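Local coordinates for protein UDP-N-acetylglucosamine 4-epimerase (Bacillus cereus, PDB 3M2P) that probably interconverts UDP-N-acetylglucosamine and UDP-N-acetylgalactosamine, as an epimerase of the extended short-chain dehydrogenase/reductase family with a Rossmann-type nucleotide-binding fold, at residues A[193-198]-A[260-265]; A[121-126]-A[221-226]; A[105-110]-A[158-163]; A[186-191]-A[250-255]; A[175-180]-A[234-239]. All blocks are in the same frame, centred on the assembly; numbering follows the deposited sequence.

Interaction 1 of 5, residues A[193-198]-A[260-265]; sequences SVAKRE and IHSSYM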
# COMPACT_ATOMS: atom_id res chain seq x y z
N SER A 193 -9.46 10.69 -26.29
CA SER A 193 -9.37 10.93 -24.86
C SER A 193 -8.57 12.17 -24.59
O SER A 193 -7.66 12.52 -25.33
CB SER A 193 -8.74 9.74 -24.13
OG SER A 193 -9.16 9.69 -22.77
N VAL A 194 -8.92 12.84 -23.50
CA VAL A 194 -8.23 14.04 -23.07
C VAL A 194 -7.24 13.71 -21.93
O VAL A 194 -6.44 14.56 -21.53
CB VAL A 194 -9.23 15.14 -22.66
CG1 VAL A 194 -8.51 16.46 -22.43
CG2 VAL A 194 -10.26 15.31 -23.74
N ALA A 195 -7.29 12.48 -21.44
CA ALA A 195 -6.41 12.03 -20.36
C ALA A 195 -4.96 11.99 -20.80
O ALA A 195 -4.65 11.60 -21.92
CB ALA A 195 -6.84 10.67 -19.86
N LYS A 196 -4.07 12.41 -19.89
CA LYS A 196 -2.64 12.52 -20.15
C LYS A 196 -1.88 11.55 -19.26
O LYS A 196 -2.09 11.52 -18.04
CB LYS A 196 -2.16 13.95 -19.91
CG LYS A 196 -2.56 14.90 -21.02
CD LYS A 196 -2.46 16.38 -20.62
CE LYS A 196 -2.50 17.28 -21.87
NZ LYS A 196 -3.01 18.68 -21.61
N ARG A 197 -1.01 10.74 -19.87
CA ARG A 197 -0.27 9.71 -19.16
C ARG A 197 1.23 9.90 -19.35
O ARG A 197 1.68 10.16 -20.46
CB ARG A 197 -0.69 8.31 -19.64
CG ARG A 197 -2.10 7.89 -19.22
CD ARG A 197 -2.32 6.40 -19.44
NE ARG A 197 -2.83 6.11 -20.78
CZ ARG A 197 -2.80 4.91 -21.36
NH1 ARG A 197 -2.27 3.87 -20.74
NH2 ARG A 197 -3.30 4.74 -22.58
N GLU A 198 2.01 9.76 -18.28
CA GLU A 198 3.45 10.05 -18.35
C GLU A 198 4.25 8.81 -18.75
O GLU A 198 4.10 7.76 -18.14
CB GLU A 198 3.93 10.59 -17.02
CG GLU A 198 5.32 11.21 -17.04
CD GLU A 198 5.63 11.89 -15.72
OE1 GLU A 198 4.74 11.85 -14.84
OE2 GLU A 198 6.75 12.44 -15.55
N ILE A 260 -10.03 5.57 -19.62
CA ILE A 260 -8.65 5.99 -19.39
C ILE A 260 -8.59 7.17 -18.45
O ILE A 260 -9.37 8.11 -18.56
CB ILE A 260 -7.98 6.37 -20.71
CG1 ILE A 260 -8.26 5.29 -21.76
CG2 ILE A 260 -6.49 6.56 -20.52
CD1 ILE A 260 -7.13 5.07 -22.74
N HIS A 261 -7.65 7.12 -17.50
CA HIS A 261 -7.47 8.22 -16.56
C HIS A 261 -6.09 8.88 -16.71
O HIS A 261 -5.16 8.27 -17.24
CB HIS A 261 -7.73 7.76 -15.12
CG HIS A 261 -9.14 7.30 -14.90
ND1 HIS A 261 -9.51 5.97 -14.92
CD2 HIS A 261 -10.28 7.99 -14.67
CE1 HIS A 261 -10.81 5.86 -14.71
NE2 HIS A 261 -11.30 7.08 -14.55
N SER A 262 -5.96 10.12 -16.25
CA SER A 262 -4.67 10.81 -16.32
C SER A 262 -3.69 10.35 -15.25
O SER A 262 -4.07 10.13 -14.10
CB SER A 262 -4.87 12.33 -16.20
OG SER A 262 -5.23 12.88 -17.45
N SER A 263 -2.43 10.19 -15.63
CA SER A 263 -1.38 9.95 -14.63
C SER A 263 -0.03 10.54 -15.03
O SER A 263 0.57 10.13 -16.02
CB SER A 263 -1.27 8.46 -14.27
OG SER A 263 -1.05 7.65 -15.41
N TYR A 264 0.42 11.52 -14.26
CA TYR A 264 1.74 12.08 -14.45
C TYR A 264 2.23 12.66 -13.15
O TYR A 264 1.44 12.88 -12.23
CB TYR A 264 1.75 13.15 -15.55
CG TYR A 264 0.65 14.20 -15.46
CD1 TYR A 264 -0.54 14.03 -16.16
CD2 TYR A 264 0.81 15.36 -14.72
CE1 TYR A 264 -1.55 14.97 -16.11
CE2 TYR A 264 -0.20 16.31 -14.65
CZ TYR A 264 -1.37 16.11 -15.36
OH TYR A 264 -2.39 17.04 -15.34
N MSE A 265 3.52 12.92 -13.06
CA MSE A 265 4.10 13.36 -11.80
C MSE A 265 4.99 14.58 -11.93
O MSE A 265 5.59 14.83 -12.97
CB MSE A 265 4.95 12.26 -11.17
CG MSE A 265 4.21 11.00 -10.83
SE MSE A 265 5.45 9.54 -10.53
CE MSE A 265 6.47 9.66 -12.21
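A single beta bridge, Arg197 with Ser263, joins strand 197-201 to the loop that leads from strand 249-251 to helix 268-273. The two backbones run roughly the same way, 30° apart end to end. Lys196 uses both of its backbone polar groups. Its N gives a nearly straight bond to Ser262 OG (2.7 Å, 169° at the hydrogen), and its O takes Ser263 N in the carbonyl plane. Two residues on, Glu198 N reaches Ser263 O at 2.7 Å, nearly along the C=O axis. Ser263 OG is held elsewhere, by His162 NE2. The Arg197 chain bends at chi3 and crosses Ile260 at about a right angle, with Arg197 NE 3.7 Å from Ile260 CG2. Its NH2 end bonds to Asn232 OD1. Lys196 O also lies in the plane of the Tyr264 ring, at its edge, 3.5 Å from Tyr264 CD1. Glu198 is buried, with CG anti to the backbone N (chi1 -167°) and the chain extended. Its OE2 takes weak bonds from Ser226 N and Gly227 N. Its OE1 turns the syn lone pair to the backbone N of Met265, a selenomethionine.

Interaction 2 of 5, residues A[121-126]-A[221-226]; sequences WNEKEL and TFNIGS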
# COMPACT_ATOMS: atom_id res chain seq x y z
N TRP A 121 1.12 14.84 -9.45
CA TRP A 121 1.41 14.26 -8.14
C TRP A 121 2.86 14.43 -7.71
O TRP A 121 3.78 14.10 -8.47
CB TRP A 121 1.06 12.77 -8.13
CG TRP A 121 -0.37 12.48 -8.44
CD1 TRP A 121 -1.46 13.08 -7.88
CD2 TRP A 121 -0.87 11.51 -9.36
NE1 TRP A 121 -2.61 12.55 -8.41
CE2 TRP A 121 -2.28 11.58 -9.32
CE3 TRP A 121 -0.27 10.58 -10.22
CZ2 TRP A 121 -3.09 10.76 -10.11
CZ3 TRP A 121 -1.09 9.77 -11.01
CH2 TRP A 121 -2.48 9.87 -10.94
N ASN A 122 3.07 14.94 -6.51
CA ASN A 122 4.41 14.89 -5.92
C ASN A 122 4.41 13.93 -4.76
O ASN A 122 3.37 13.50 -4.29
CB ASN A 122 4.93 16.28 -5.51
CG ASN A 122 4.17 16.88 -4.36
OD1 ASN A 122 3.49 16.18 -3.60
ND2 ASN A 122 4.28 18.19 -4.20
N GLU A 123 5.60 13.60 -4.27
CA GLU A 123 5.70 12.56 -3.27
C GLU A 123 5.03 12.92 -1.95
O GLU A 123 5.13 12.17 -1.00
CB GLU A 123 7.14 12.10 -3.11
CG GLU A 123 8.16 13.17 -3.30
CD GLU A 123 8.52 13.43 -4.74
OE1 GLU A 123 8.23 14.54 -5.21
OE2 GLU A 123 9.11 12.54 -5.40
N LYS A 124 4.32 14.04 -1.88
CA LYS A 124 3.53 14.34 -0.68
C LYS A 124 2.05 14.01 -0.90
O LYS A 124 1.22 14.19 -0.00
CB LYS A 124 3.73 15.79 -0.22
CG LYS A 124 5.19 16.23 -0.08
CD LYS A 124 5.37 17.32 0.96
CE LYS A 124 5.59 16.72 2.34
NZ LYS A 124 5.85 17.72 3.42
N GLU A 125 1.74 13.55 -2.10
CA GLU A 125 0.42 13.07 -2.48
C GLU A 125 0.06 11.81 -1.70
O GLU A 125 0.85 10.86 -1.69
CB GLU A 125 0.43 12.74 -3.97
CG GLU A 125 -0.79 12.01 -4.47
CD GLU A 125 -2.04 12.87 -4.46
OE1 GLU A 125 -1.90 14.10 -4.65
OE2 GLU A 125 -3.14 12.33 -4.26
N LEU A 126 -1.10 11.78 -1.05
CA LEU A 126 -1.54 10.56 -0.40
C LEU A 126 -1.62 9.43 -1.42
O LEU A 126 -2.35 9.54 -2.41
CB LEU A 126 -2.90 10.72 0.29
CG LEU A 126 -2.91 11.22 1.73
CD1 LEU A 126 -4.30 11.17 2.30
CD2 LEU A 126 -1.94 10.44 2.60
N THR A 221 11.85 8.53 -0.83
CA THR A 221 10.99 8.19 -1.96
C THR A 221 10.90 9.28 -3.05
O THR A 221 10.59 10.44 -2.77
CB THR A 221 9.63 7.75 -1.46
OG1 THR A 221 9.83 6.60 -0.63
CG2 THR A 221 8.72 7.38 -2.61
N PHE A 222 11.19 8.89 -4.28
CA PHE A 222 11.27 9.84 -5.38
C PHE A 222 10.40 9.46 -6.60
O PHE A 222 10.38 8.30 -7.00
CB PHE A 222 12.72 9.99 -5.82
CG PHE A 222 13.68 10.15 -4.68
CD1 PHE A 222 14.27 9.04 -4.10
CD2 PHE A 222 14.04 11.40 -4.22
CE1 PHE A 222 15.16 9.18 -3.08
CE2 PHE A 222 14.94 11.55 -3.19
CZ PHE A 222 15.50 10.44 -2.62
N ASN A 223 9.69 10.44 -7.17
CA ASN A 223 9.03 10.24 -8.45
C ASN A 223 10.09 10.28 -9.53
O ASN A 223 10.87 11.23 -9.59
CB ASN A 223 8.01 11.35 -8.74
CG ASN A 223 6.86 11.37 -7.78
OD1 ASN A 223 6.14 12.37 -7.67
ND2 ASN A 223 6.65 10.27 -7.08
N ILE A 224 10.13 9.28 -10.39
CA ILE A 224 10.99 9.35 -11.57
C ILE A 224 10.14 9.44 -12.84
O ILE A 224 9.89 8.44 -13.51
CB ILE A 224 11.98 8.18 -11.68
CG1 ILE A 224 12.75 7.96 -10.37
CG2 ILE A 224 12.94 8.43 -12.83
CD1 ILE A 224 13.74 9.05 -10.02
N GLY A 225 9.70 10.66 -13.16
CA GLY A 225 8.96 10.92 -14.38
C GLY A 225 9.84 11.51 -15.47
O GLY A 225 11.01 11.82 -15.25
N SER A 226 9.27 11.67 -16.66
CA SER A 226 10.03 12.12 -17.83
C SER A 226 9.81 13.58 -18.19
O SER A 226 10.74 14.25 -18.66
CB SER A 226 9.70 11.26 -19.04
OG SER A 226 8.29 11.20 -19.22
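One carboxylate oxygen makes the hydrogen bond of this buried contact: Glu123 OE2 takes the backbone N of Asn223 at 2.8 Å. The N-H points well at the oxygen (157°) and meets it nearly along the C-O axis. The Glu123 chain is bent at chi2 (-84°). The methylene part of the chain lies beside the strand, with Glu123 CG 3.7 Å from Thr221 O. The carboxylate crosses the Asn223 side chain obliquely, the two planes 30° apart. Thr221 O is bonded to Lys269 NZ, whose side chain also packs on Glu123. Trp121 stacks on Tyr113, and its NE1 is bonded to Asp115 O. Glu123 itself sits in a type I beta turn, closed by Glu125 N on Asn122 O at 2.7 Å. Asn122 OD1 probably also accepts from Lys124 N. The loop thus combines a type I beta turn with what is probably an Asx turn, and meets strand 220-224 of the central sheet.

Interaction 3 of 5, residues A[105-110]-A[158-163]; sequences VYASTI and LRFAHL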
# COMPACT_ATOMS: atom_id res chain seq x y z
N VAL A 105 18.29 0.25 -4.17
CA VAL A 105 17.25 0.93 -4.95
C VAL A 105 16.04 0.03 -5.16
O VAL A 105 16.18 -1.11 -5.60
CB VAL A 105 17.77 1.29 -6.34
CG1 VAL A 105 16.60 1.68 -7.24
CG2 VAL A 105 18.81 2.40 -6.26
N TYR A 106 14.85 0.52 -4.85
CA TYR A 106 13.64 -0.26 -5.08
C TYR A 106 12.83 0.32 -6.22
O TYR A 106 12.71 1.54 -6.31
CB TYR A 106 12.74 -0.30 -3.84
CG TYR A 106 11.45 -1.04 -4.07
CD1 TYR A 106 11.45 -2.41 -4.31
CD2 TYR A 106 10.23 -0.38 -4.07
CE1 TYR A 106 10.29 -3.11 -4.53
CE2 TYR A 106 9.06 -1.07 -4.30
CZ TYR A 106 9.09 -2.43 -4.52
OH TYR A 106 7.93 -3.14 -4.75
N ALA A 107 12.27 -0.52 -7.07
CA ALA A 107 11.42 -0.01 -8.14
C ALA A 107 9.97 0.04 -7.71
O ALA A 107 9.31 -1.00 -7.63
CB ALA A 107 11.58 -0.83 -9.40
N SER A 108 9.48 1.25 -7.43
CA SER A 108 8.07 1.46 -7.16
C SER A 108 7.37 2.02 -8.42
O SER A 108 7.91 1.92 -9.53
CB SER A 108 7.87 2.38 -5.97
OG SER A 108 6.55 2.27 -5.46
N THR A 109 6.18 2.59 -8.25
CA THR A 109 5.41 3.01 -9.43
C THR A 109 4.44 4.16 -9.24
O THR A 109 3.93 4.40 -8.14
CB THR A 109 4.58 1.84 -10.00
OG1 THR A 109 3.84 2.31 -11.14
CG2 THR A 109 3.60 1.32 -8.96
N ILE A 110 4.17 4.83 -10.35
CA ILE A 110 3.18 5.90 -10.45
C ILE A 110 1.80 5.39 -10.07
O ILE A 110 0.89 6.16 -9.73
CB ILE A 110 3.18 6.50 -11.89
CG1 ILE A 110 2.26 7.71 -12.00
CG2 ILE A 110 2.82 5.45 -12.94
CD1 ILE A 110 2.39 8.41 -13.33
N LEU A 158 11.90 4.33 -5.89
CA LEU A 158 11.72 5.09 -7.11
C LEU A 158 10.35 4.84 -7.73
O LEU A 158 10.13 3.80 -8.33
CB LEU A 158 12.79 4.70 -8.13
CG LEU A 158 14.25 4.87 -7.73
CD1 LEU A 158 15.17 4.49 -8.88
CD2 LEU A 158 14.49 6.30 -7.31
N ARG A 159 9.44 5.79 -7.60
CA ARG A 159 8.14 5.66 -8.26
C ARG A 159 8.21 5.99 -9.76
O ARG A 159 7.94 7.12 -10.16
CB ARG A 159 7.08 6.51 -7.55
CG ARG A 159 6.81 6.04 -6.15
CD ARG A 159 5.88 6.96 -5.42
NE ARG A 159 5.48 6.38 -4.14
CZ ARG A 159 5.00 7.08 -3.11
NH1 ARG A 159 4.87 8.40 -3.21
NH2 ARG A 159 4.65 6.47 -1.99
N PHE A 160 8.57 5.00 -10.58
CA PHE A 160 8.65 5.15 -12.03
C PHE A 160 7.33 5.50 -12.68
O PHE A 160 6.28 4.99 -12.30
CB PHE A 160 9.17 3.86 -12.68
CG PHE A 160 10.58 3.53 -12.32
CD1 PHE A 160 11.61 4.39 -12.65
CD2 PHE A 160 10.88 2.36 -11.65
CE1 PHE A 160 12.90 4.09 -12.31
CE2 PHE A 160 12.16 2.05 -11.31
CZ PHE A 160 13.18 2.93 -11.64
N ALA A 161 7.39 6.38 -13.68
CA ALA A 161 6.24 6.65 -14.54
C ALA A 161 6.09 5.45 -15.47
O ALA A 161 6.80 4.47 -15.32
CB ALA A 161 6.43 7.94 -15.33
N HIS A 162 5.17 5.52 -16.42
CA HIS A 162 4.92 4.37 -17.26
C HIS A 162 6.11 4.05 -18.15
O HIS A 162 6.51 4.86 -18.97
CB HIS A 162 3.64 4.57 -18.07
CG HIS A 162 2.45 4.89 -17.22
ND1 HIS A 162 1.83 3.95 -16.43
CD2 HIS A 162 1.80 6.05 -17.00
CE1 HIS A 162 0.84 4.51 -15.77
NE2 HIS A 162 0.80 5.79 -16.09
N LEU A 163 6.67 2.86 -17.99
CA LEU A 163 7.86 2.52 -18.74
C LEU A 163 7.53 2.08 -20.17
O LEU A 163 6.57 1.34 -20.40
CB LEU A 163 8.69 1.44 -18.01
CG LEU A 163 9.15 1.71 -16.57
CD1 LEU A 163 7.92 1.86 -15.69
CD2 LEU A 163 10.05 0.60 -16.00
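Two N-H groups grip Leu158 O: Ser108 N across the contact, at 2.8 Å, and, weakly, Phe160 N of its own segment. Ser108 N comes from 48° out of the carbonyl plane, off the lone pairs. The weak second bond fits the inverse gamma turn centred on Arg159. The other cross-strand bonds are Leu158 N to Tyr106 O at 2.9 Å, nearly along the C=O axis, Ile110 N to Phe160 O, and a weak one from Phe160 N to Ser108 O. Ala107, Thr109, Leu158 and Phe160 share one face of this parallel pair. There Ala107 CB meets the ring edge at Phe160 CE2, 3.5 Å away. Phe160 lies about 4 Å, side chain to side chain, from Leu14, which binds UDP. On the other face Ser108 OG and Arg159 NE both bind Glu141 OE2, and Arg159 NH1 bonds to Tyr113 OH. Arg159 CG is 3.8 Å from Ser108 CB. Farther on, Ile110 CG2 makes a CH-pi contact over the His162 ring, 3.8 Å from its centroid. The pair lies deep in the Rossmann-type sheet. Helix 132-150 covers the Ser108 and Arg159 face, helix 202-212 the Leu158 and Phe160 face, and strand 220-224 flanks Arg159.

Interaction 4 of 5, residues A[186-191]-A[250-255]; sequences QLTLHA and LVKNPN
Two short parallel strands, 187-189 and 249-251, form a separate small sheet; the centre of this contact lies about 28 Å from the centre of the chain. The backbone carries it. Leu187 O takes Leu250 N at 2.6 Å, and Leu189 N gives to Leu250 O; both bonds lie nearly along the C=O axes. Leu189 O then takes Lys252 N, which stands above the carbonyl plane. A weak bond from Asn253 N to His190 O continues the pairing. Side chains come next. Thr188 and Leu250 lie side by side, pointing the same way, with Thr188 CG2 3.5 Å from Leu250 CB. Gln186 is extended, CG anti to the backbone N (chi1 -163°), and lays its amide obliquely across Leu250. On the other face Leu189 and Val251 make a looser contact. Farther out, Leu187 and Leu189 rest on Phe177 of helix 173-182, and Leu187 also on Ala236 of helix 232-242. On the Thr188 and Leu250 face, Lys252, with chi2 extended (152°), brings its CD to 3.7 Å from Thr188 OG1.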
# COMPACT_ATOMS: atom_id res chain seq x y z
N GLN A 186 -2.42 0.67 -39.99
CA GLN A 186 -3.23 1.66 -39.32
C GLN A 186 -3.30 1.46 -37.81
O GLN A 186 -3.76 0.42 -37.34
CB GLN A 186 -4.64 1.70 -39.91
CG GLN A 186 -5.40 2.97 -39.55
CD GLN A 186 -6.74 3.08 -40.24
OE1 GLN A 186 -7.44 2.07 -40.42
NE2 GLN A 186 -7.11 4.30 -40.63
N LEU A 187 -2.82 2.45 -37.06
CA LEU A 187 -3.07 2.54 -35.62
C LEU A 187 -4.50 3.00 -35.36
O LEU A 187 -5.02 3.88 -36.06
CB LEU A 187 -2.09 3.51 -34.97
CG LEU A 187 -0.68 3.03 -34.62
CD1 LEU A 187 -0.14 2.06 -35.65
CD2 LEU A 187 0.25 4.21 -34.44
N THR A 188 -5.15 2.42 -34.36
CA THR A 188 -6.51 2.80 -33.99
C THR A 188 -6.57 3.20 -32.52
O THR A 188 -5.71 2.81 -31.73
CB THR A 188 -7.52 1.67 -34.24
OG1 THR A 188 -7.17 0.52 -33.47
CG2 THR A 188 -7.55 1.30 -35.71
N LEU A 189 -7.58 3.98 -32.16
CA LEU A 189 -7.83 4.35 -30.78
C LEU A 189 -9.30 4.12 -30.55
O LEU A 189 -10.11 4.66 -31.29
CB LEU A 189 -7.51 5.83 -30.57
CG LEU A 189 -6.05 6.30 -30.62
CD1 LEU A 189 -6.00 7.80 -30.75
CD2 LEU A 189 -5.27 5.87 -29.39
N HIS A 190 -9.66 3.33 -29.54
CA HIS A 190 -11.07 3.04 -29.30
C HIS A 190 -11.95 4.28 -29.42
O HIS A 190 -12.95 4.28 -30.13
CB HIS A 190 -11.31 2.39 -27.94
CG HIS A 190 -12.74 1.99 -27.71
ND1 HIS A 190 -13.61 2.73 -26.95
CD2 HIS A 190 -13.45 0.94 -28.19
CE1 HIS A 190 -14.80 2.16 -26.95
NE2 HIS A 190 -14.73 1.07 -27.70
N ALA A 191 -11.57 5.32 -28.69
CA ALA A 191 -12.20 6.63 -28.83
C ALA A 191 -11.14 7.70 -28.57
O ALA A 191 -9.99 7.38 -28.29
CB ALA A 191 -13.37 6.77 -27.87
N LEU A 250 -6.60 5.74 -36.98
CA LEU A 250 -8.04 5.58 -37.05
C LEU A 250 -8.62 5.73 -35.66
O LEU A 250 -8.12 5.15 -34.71
CB LEU A 250 -8.37 4.18 -37.60
CG LEU A 250 -9.75 3.74 -38.10
CD1 LEU A 250 -10.89 4.16 -37.18
CD2 LEU A 250 -9.99 4.24 -39.52
N VAL A 251 -9.68 6.52 -35.52
CA VAL A 251 -10.43 6.52 -34.28
C VAL A 251 -11.74 5.74 -34.48
O VAL A 251 -12.64 6.19 -35.20
CB VAL A 251 -10.70 7.94 -33.77
CG1 VAL A 251 -11.50 7.90 -32.48
CG2 VAL A 251 -9.39 8.66 -33.54
N LYS A 252 -11.82 4.57 -33.84
CA LYS A 252 -12.93 3.63 -34.03
C LYS A 252 -14.33 4.17 -33.69
O LYS A 252 -15.28 3.90 -34.41
CB LYS A 252 -12.66 2.32 -33.27
CG LYS A 252 -11.58 1.45 -33.91
CD LYS A 252 -10.87 0.58 -32.88
CE LYS A 252 -11.57 -0.74 -32.64
NZ LYS A 252 -11.02 -1.47 -31.45
N ASN A 253 -14.44 4.92 -32.60
CA ASN A 253 -15.74 5.41 -32.12
C ASN A 253 -15.74 6.91 -31.81
O ASN A 253 -14.71 7.48 -31.46
CB ASN A 253 -16.15 4.67 -30.85
CG ASN A 253 -16.51 3.23 -31.10
OD1 ASN A 253 -17.25 2.90 -32.03
ND2 ASN A 253 -15.99 2.34 -30.26
N PRO A 254 -16.91 7.55 -31.94
CA PRO A 254 -17.02 8.97 -31.59
C PRO A 254 -17.09 9.14 -30.08
O PRO A 254 -17.27 8.15 -29.37
CB PRO A 254 -18.34 9.39 -32.24
CG PRO A 254 -18.60 8.35 -33.29
CD PRO A 254 -18.09 7.08 -32.69
N ASN A 255 -16.96 10.38 -29.61
CA ASN A 255 -17.02 10.73 -28.19
C ASN A 255 -15.75 10.42 -27.41
O ASN A 255 -14.70 10.13 -27.99
CB ASN A 255 -18.20 10.05 -27.49
CG ASN A 255 -19.48 10.16 -28.27
OD1 ASN A 255 -19.80 11.22 -28.80
ND2 ASN A 255 -20.22 9.06 -28.34

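Interaction 5 of 5, residues A[175-180]-A[234-239]; sequences NRFFRQ and EVANTI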
# COMPACT_ATOMS: atom_id res chain seq x y z
N ASN A 175 3.28 -0.88 -27.17
CA ASN A 175 3.98 -1.91 -27.94
C ASN A 175 3.25 -2.21 -29.25
O ASN A 175 3.87 -2.32 -30.31
CB ASN A 175 4.18 -3.19 -27.11
CG ASN A 175 5.13 -3.01 -25.93
OD1 ASN A 175 6.21 -2.43 -26.07
ND2 ASN A 175 4.73 -3.51 -24.77
N ARG A 176 1.93 -2.33 -29.17
CA ARG A 176 1.10 -2.54 -30.36
C ARG A 176 1.38 -1.49 -31.44
O ARG A 176 1.64 -1.84 -32.59
CB ARG A 176 -0.40 -2.53 -30.01
CG ARG A 176 -0.95 -3.86 -29.51
CD ARG A 176 -2.49 -3.82 -29.40
NE ARG A 176 -2.98 -2.89 -28.37
CZ ARG A 176 -3.65 -1.76 -28.64
NH1 ARG A 176 -3.93 -1.42 -29.90
NH2 ARG A 176 -4.06 -0.98 -27.64
N PHE A 177 1.32 -0.22 -31.07
CA PHE A 177 1.63 0.84 -32.02
C PHE A 177 3.00 0.60 -32.65
O PHE A 177 3.15 0.64 -33.87
CB PHE A 177 1.62 2.21 -31.35
CG PHE A 177 0.27 2.66 -30.90
CD1 PHE A 177 -0.87 2.07 -31.39
CD2 PHE A 177 0.15 3.69 -29.98
CE1 PHE A 177 -2.11 2.50 -30.97
CE2 PHE A 177 -1.08 4.11 -29.56
CZ PHE A 177 -2.21 3.52 -30.05
N PHE A 178 4.01 0.38 -31.80
CA PHE A 178 5.37 0.17 -32.28
C PHE A 178 5.38 -0.87 -33.38
O PHE A 178 5.83 -0.60 -34.50
CB PHE A 178 6.29 -0.29 -31.14
CG PHE A 178 6.84 0.82 -30.33
CD1 PHE A 178 7.04 2.07 -30.88
CD2 PHE A 178 7.20 0.62 -29.00
CE1 PHE A 178 7.56 3.10 -30.12
CE2 PHE A 178 7.72 1.65 -28.24
CZ PHE A 178 7.90 2.89 -28.80
N ARG A 179 4.89 -2.07 -33.06
CA ARG A 179 4.82 -3.14 -34.04
C ARG A 179 4.00 -2.72 -35.25
O ARG A 179 4.48 -2.77 -36.38
CB ARG A 179 4.24 -4.42 -33.42
CG ARG A 179 5.30 -5.41 -32.91
CD ARG A 179 5.71 -5.15 -31.46
NE ARG A 179 4.71 -5.59 -30.49
CZ ARG A 179 3.92 -6.65 -30.64
NH1 ARG A 179 4.01 -7.42 -31.72
NH2 ARG A 179 3.04 -6.96 -29.69
N GLN A 180 2.77 -2.27 -35.00
CA GLN A 180 1.85 -1.94 -36.08
C GLN A 180 2.43 -0.90 -37.04
O GLN A 180 2.53 -1.14 -38.24
CB GLN A 180 0.48 -1.52 -35.52
CG GLN A 180 -0.26 -2.66 -34.82
CD GLN A 180 -1.63 -2.28 -34.28
OE1 GLN A 180 -2.03 -1.11 -34.30
NE2 GLN A 180 -2.36 -3.28 -33.78
N GLU A 234 -1.60 11.78 -29.09
CA GLU A 234 -0.21 12.23 -29.21
C GLU A 234 0.76 11.07 -29.42
O GLU A 234 1.58 11.10 -30.33
CB GLU A 234 0.23 13.00 -27.98
CG GLU A 234 -0.59 14.22 -27.66
CD GLU A 234 0.14 15.14 -26.69
OE1 GLU A 234 -0.15 15.06 -25.47
OE2 GLU A 234 1.02 15.90 -27.15
N VAL A 235 0.68 10.06 -28.54
CA VAL A 235 1.52 8.87 -28.62
C VAL A 235 1.50 8.27 -30.02
O VAL A 235 2.54 8.11 -30.66
CB VAL A 235 1.09 7.79 -27.58
CG1 VAL A 235 1.98 6.55 -27.66
CG2 VAL A 235 1.09 8.34 -26.18
N ALA A 236 0.31 7.94 -30.51
CA ALA A 236 0.15 7.34 -31.83
C ALA A 236 0.79 8.16 -32.94
O ALA A 236 1.51 7.62 -33.77
CB ALA A 236 -1.32 7.12 -32.13
N ASN A 237 0.51 9.46 -32.94
CA ASN A 237 1.09 10.39 -33.92
C ASN A 237 2.62 10.37 -33.93
O ASN A 237 3.25 10.25 -34.98
CB ASN A 237 0.64 11.82 -33.63
CG ASN A 237 -0.84 12.04 -33.87
OD1 ASN A 237 -1.51 11.23 -34.52
ND2 ASN A 237 -1.35 13.16 -33.36
N THR A 238 3.21 10.51 -32.75
CA THR A 238 4.65 10.55 -32.61
C THR A 238 5.27 9.25 -33.10
O THR A 238 6.29 9.25 -33.79
CB THR A 238 5.05 10.83 -31.16
OG1 THR A 238 4.47 12.07 -30.72
CG2 THR A 238 6.57 10.89 -31.02
N ILE A 239 4.66 8.12 -32.74
CA ILE A 239 5.14 6.85 -33.26
C ILE A 239 4.99 6.80 -34.78
O ILE A 239 5.93 6.43 -35.49
CB ILE A 239 4.44 5.65 -32.60
CG1 ILE A 239 4.96 5.47 -31.17
CG2 ILE A 239 4.68 4.38 -33.41
CD1 ILE A 239 4.07 4.65 -30.26
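Phe177 and Ile239 carry this helix-to-helix contact, each pointing its CB at the other helix. Phe177 has CG anti to the carbonyl carbon (chi1 -67°). This swings the ring across the interface so that it receives three partners. The methyl CB of Ala236 sits over one face, 4.0 Å from Phe177 CE2. Val235 CG1 and Ile239 CD1 approach at the ring edge. Val235 has that CG1 branch anti to its backbone N, with Val235 CG1 4.1 Å from Phe177 CD2. Ile239 has CG1 anti to the carbonyl carbon and an extended chi2 (161°). That stretches Ile239 CD1 to 3.6 Å from Phe177 CB, the two side chains crossing at about a right angle. Phe178 starts away from the other helix, but its ring comes back. Phe178 CE1 lies 3.7 Å from Ile239 CG1, so Ile239 fits between the two phenylalanines. No hydrogen bond joins the segments; the packing is apolar and buried. The axes of the two short helical segments come within 10.0 Å at a shallow 27°. Strand 187-189 covers Phe177 and Ala236 through Leu187. Helix 282-293 also packs here, with Val286 and Ile289 on Phe178 and Phe282 on Val235.

Interaction 3 lies near the spatial centre of the subunit. The centres of interactions 2 and 3 are about 9 Å apart, and those of interactions 1 and 3 about 16 Å. All three reach the same mixed sheet, where strand 154-164 neighbours strands 103-109, 197-201 and 220-224. Interactions 4 and 5 form a second cluster, with centres about 13 Å apart, where the small sheet packs on helices 173-182 and 232-242. Along the chain interaction 3 interleaves with interaction 2 and closes before 1, 4 and 5 open; interactions 1, 2, 4 and 5 all interleave. The polypeptide therefore passes repeatedly between the Rossmann-type core and the smaller lobe. Interaction 1 lies on these passages.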